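Local coordinates for protein dehydrogenase (PDB 3Q2I) that probably oxidises UDP-N-acetylglucosaminuronic acid with NAD as cofactor, a step toward 2,3-diacetamido-2,3-dideoxy-D-mannuronic acid, at residues V102-P107 and K127-V132. Numbering follows the deposited sequence.
Sequences VMTEKP and KHLFVV. With NAI (1,4-dihydronicotinamide adenine dinucleotide), chain B.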
loop_
_atom_site.group_PDB
_atom_site.type_symbol
_atom_site.label_atom_id
_atom_site.label_comp_id
_atom_site.label_asym_id
_atom_site.label_seq_id
_atom_site.Cartn_x
_atom_site.Cartn_y
_atom_site.Cartn_z
ATOM N N VAL A 102 -13.998 37.155 -16.635
ATOM C CA VAL A 102 -12.548 37.038 -16.482
ATOM C C VAL A 102 -12.002 36.273 -17.671
ATOM O O VAL A 102 -12.585 35.273 -18.133
ATOM C CB VAL A 102 -12.228 36.274 -15.175
ATOM C CG1 VAL A 102 -10.709 35.887 -15.151
ATOM C CG2 VAL A 102 -12.599 37.084 -13.963
ATOM N N MET A 103 -10.860 36.704 -18.197
ATOM C CA MET A 103 -10.144 35.904 -19.175
ATOM C C MET A 103 -8.786 35.637 -18.535
ATOM O O MET A 103 -8.044 36.582 -18.298
ATOM C CB MET A 103 -9.849 36.694 -20.471
ATOM C CG MET A 103 -8.973 35.907 -21.445
ATOM S SD MET A 103 -8.261 36.945 -22.768
ATOM C CE MET A 103 -9.748 37.897 -22.943
ATOM N N THR A 104 -8.468 34.389 -18.202
ATOM C CA THR A 104 -7.184 34.143 -17.533
ATOM C C THR A 104 -6.223 33.537 -18.543
ATOM O O THR A 104 -6.602 32.708 -19.378
ATOM C CB THR A 104 -7.329 33.189 -16.295
ATOM O OG1 THR A 104 -6.004 32.997 -15.748
ATOM C CG2 THR A 104 -7.900 31.833 -16.772
ATOM N N GLU A 105 -4.967 33.988 -18.519
ATOM C CA GLU A 105 -3.927 33.271 -19.226
ATOM C C GLU A 105 -3.783 31.841 -18.645
ATOM O O GLU A 105 -4.265 31.577 -17.546
ATOM C CB GLU A 105 -2.608 34.014 -19.177
ATOM C CG GLU A 105 -2.389 34.858 -20.454
ATOM C CD GLU A 105 -2.228 34.056 -21.712
ATOM O OE1 GLU A 105 -2.232 34.641 -22.836
ATOM O OE2 GLU A 105 -2.165 32.808 -21.687
ATOM N N LYS A 106 -3.194 30.977 -19.446
ATOM C CA LYS A 106 -2.899 29.602 -19.011
ATOM C C LYS A 106 -1.636 29.638 -18.179
ATOM O O LYS A 106 -0.799 30.540 -18.270
ATOM C CB LYS A 106 -2.718 28.706 -20.234
ATOM C CG LYS A 106 -1.501 29.084 -21.100
ATOM C CD LYS A 106 -0.168 28.676 -20.465
ATOM C CE LYS A 106 0.892 28.313 -21.495
ATOM N NZ LYS A 106 2.262 27.982 -20.893
ATOM N N PRO A 107 -1.417 28.606 -17.360
ATOM C CA PRO A 107 -2.527 27.725 -16.977
ATOM C C PRO A 107 -3.423 28.478 -16.001
ATOM O O PRO A 107 -3.004 29.464 -15.395
ATOM C CB PRO A 107 -1.806 26.602 -16.215
ATOM C CG PRO A 107 -0.620 27.304 -15.546
ATOM C CD PRO A 107 -0.193 28.427 -16.557
ATOM N N LYS A 127 -20.936 34.852 -14.272
ATOM C CA LYS A 127 -20.068 35.551 -15.211
ATOM C C LYS A 127 -19.164 34.532 -15.862
ATOM O O LYS A 127 -18.915 33.461 -15.284
ATOM C CB LYS A 127 -19.201 36.581 -14.481
ATOM C CG LYS A 127 -20.003 37.681 -13.780
ATOM C CD LYS A 127 -20.556 38.637 -14.833
ATOM C CE LYS A 127 -21.558 39.585 -14.211
ATOM N NZ LYS A 127 -21.733 40.667 -15.221
ATOM N N HIS A 128 -18.707 34.842 -17.061
ATOM C CA HIS A 128 -17.807 33.954 -17.806
ATOM C C HIS A 128 -16.422 33.907 -17.193
ATOM O O HIS A 128 -15.935 34.891 -16.651
ATOM C CB HIS A 128 -17.672 34.398 -19.264
ATOM C CG HIS A 128 -18.929 34.263 -20.056
ATOM N ND1 HIS A 128 -19.383 33.057 -20.545
ATOM C CD2 HIS A 128 -19.773 35.210 -20.536
ATOM C CE1 HIS A 128 -20.479 33.261 -21.255
ATOM N NE2 HIS A 128 -20.729 34.556 -21.276
ATOM N N LEU A 129 -15.797 32.746 -17.333
ATOM C CA LEU A 129 -14.357 32.597 -17.101
ATOM C C LEU A 129 -13.831 31.973 -18.398
ATOM O O LEU A 129 -14.133 30.824 -18.747
ATOM C CB LEU A 129 -14.144 31.695 -15.868
ATOM C CG LEU A 129 -12.681 31.273 -15.652
ATOM C CD1 LEU A 129 -11.767 32.459 -15.437
ATOM C CD2 LEU A 129 -12.649 30.355 -14.427
ATOM N N PHE A 130 -13.057 32.741 -19.168
ATOM C CA PHE A 130 -12.379 32.254 -20.376
ATOM C C PHE A 130 -10.954 31.894 -19.993
ATOM O O PHE A 130 -10.379 32.587 -19.168
ATOM C CB PHE A 130 -12.252 33.429 -21.375
ATOM C CG PHE A 130 -13.579 34.027 -21.813
ATOM C CD1 PHE A 130 -14.199 33.491 -22.958
ATOM C CD2 PHE A 130 -14.131 35.116 -21.139
ATOM C CE1 PHE A 130 -15.422 34.062 -23.451
ATOM C CE2 PHE A 130 -15.358 35.698 -21.643
ATOM C CZ PHE A 130 -15.972 35.126 -22.751
ATOM N N VAL A 131 -10.430 30.809 -20.568
ATOM C CA VAL A 131 -9.029 30.415 -20.330
ATOM C C VAL A 131 -8.400 30.436 -21.693
ATOM O O VAL A 131 -8.918 29.855 -22.656
ATOM C CB VAL A 131 -8.952 28.994 -19.712
ATOM C CG1 VAL A 131 -7.458 28.617 -19.514
ATOM C CG2 VAL A 131 -9.741 28.933 -18.404
ATOM N N VAL A 132 -7.234 31.066 -21.792
ATOM C CA VAL A 132 -6.554 31.220 -23.068
ATOM C C VAL A 132 -5.855 29.962 -23.503
ATOM O O VAL A 132 -4.817 29.621 -22.931
ATOM C CB VAL A 132 -5.555 32.390 -23.014
ATOM C CG1 VAL A 132 -4.849 32.477 -24.342
ATOM C CG2 VAL A 132 -6.218 33.681 -22.579
HETATM P PA NAI B . 6.003 38.300 -16.811
HETATM O O1A NAI B . 6.844 38.064 -15.624
HETATM O O2A NAI B . 6.671 38.864 -18.142
HETATM O O5B NAI B . 4.774 39.251 -16.525
HETATM C C5B NAI B . 4.694 39.547 -15.159
HETATM C C4B NAI B . 3.773 40.747 -14.989
HETATM O O4B NAI B . 2.839 40.635 -13.900
HETATM C C3B NAI B . 4.893 41.685 -14.537
HETATM O O3B NAI B . 4.875 42.900 -15.301
HETATM C C2B NAI B . 4.719 41.803 -13.014
HETATM O O2B NAI B . 5.182 43.028 -12.459
HETATM C C1B NAI B . 3.176 41.696 -12.968
HETATM N N9A NAI B . 2.651 41.422 -11.650
HETATM C C8A NAI B . 3.124 40.496 -10.752
HETATM N N7A NAI B . 2.342 40.495 -9.709
HETATM C C5A NAI B . 1.271 41.335 -9.907
HETATM C C6A NAI B . 0.153 41.742 -9.150
HETATM N N6A NAI B . -0.115 41.227 -7.899
HETATM N N1A NAI B . -0.678 42.658 -9.675
HETATM C C2A NAI B . -0.426 43.168 -10.864
HETATM N N3A NAI B . 0.608 42.839 -11.635
HETATM C C4A NAI B . 1.488 41.936 -11.154
HETATM O O3 NAI B . 5.309 36.919 -17.193
HETATM P PN NAI B . 4.654 36.494 -18.529
HETATM O O1N NAI B . 5.594 35.658 -19.351
HETATM O O2N NAI B . 3.929 37.628 -19.292
HETATM O O5D NAI B . 3.624 35.290 -18.157
HETATM C C5D NAI B . 2.412 35.853 -17.710
HETATM C C4D NAI B . 1.304 34.805 -17.656
HETATM O O4D NAI B . 1.060 34.456 -19.029
HETATM C C3D NAI B . 1.718 33.453 -17.010
HETATM O O3D NAI B . 0.532 32.913 -16.422
HETATM C C2D NAI B . 2.101 32.578 -18.209
HETATM O O2D NAI B . 1.837 31.196 -17.980
HETATM C C1D NAI B . 1.156 33.078 -19.340
HETATM N N1N NAI B . 1.688 32.857 -20.666
HETATM C C2N NAI B . 0.934 32.279 -21.576
HETATM C C3N NAI B . 1.411 31.967 -22.855
HETATM C C7N NAI B . 0.540 31.347 -23.878
HETATM O O7N NAI B . 0.923 30.670 -24.815
HETATM N N7N NAI B . -0.814 31.513 -23.808
HETATM C C4N NAI B . 2.777 32.210 -23.104
HETATM C C5N NAI B . 3.496 32.914 -22.154
HETATM C C6N NAI B . 2.947 33.223 -20.935
#
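V102 and T104 pair with the neighbouring strand through four backbone hydrogen bonds in parallel register: V102 N to H128 O, F130 N to V102 O, T104 N to F130 O and V132 N to T104 O. The axes of the two short strand segments come within 4.6 Å, their directions 20° from parallel.

Mostly apolar side chains line both faces. On one, V102 and L129 lie side by side, V102 CG1 meeting L129 CD1 at 3.6 Å, and the methyls of T104 and V131 follow, T104 OG1 donating to E105 O; helix 88-97 packs against V102, T104 and L129. On the other, the extended start of M103 (chi1 174°) brings CG to 3.7 Å from V132 CG2, while helix 304-315 packs on M103 and F130. The F130 ring turns an edge to V102 O.

Beyond T104 the contact turns polar. The E105 carboxylate lies against V132, OE1 3.7 Å from V132 CG1. E105 OE2 accepts K106 N. The carboxamide N7N of NADH reaches E105 OE2 at 2.8 Å, nearly straight (170°), which should help restrain the carboxamide's rotation; H28 and H304 position the carboxylate through OE1. K106 O receives the ribose hydroxyl O2D at 2.7 Å, and K106 NZ bonds N190 O and the UDP-sugar. V132 O, beside K106 CB, is buried without a partner.

Strand 101-104, helix 112-125 and strand 129-131 form a beta-alpha-beta unit at one border of the Rossmann sheet, and E105-K106-P107, with a cis K106-P107 peptide, matches the EKP motif of Gfo/Idh/MocA dehydrogenases at the cofactor's nicotinamide end.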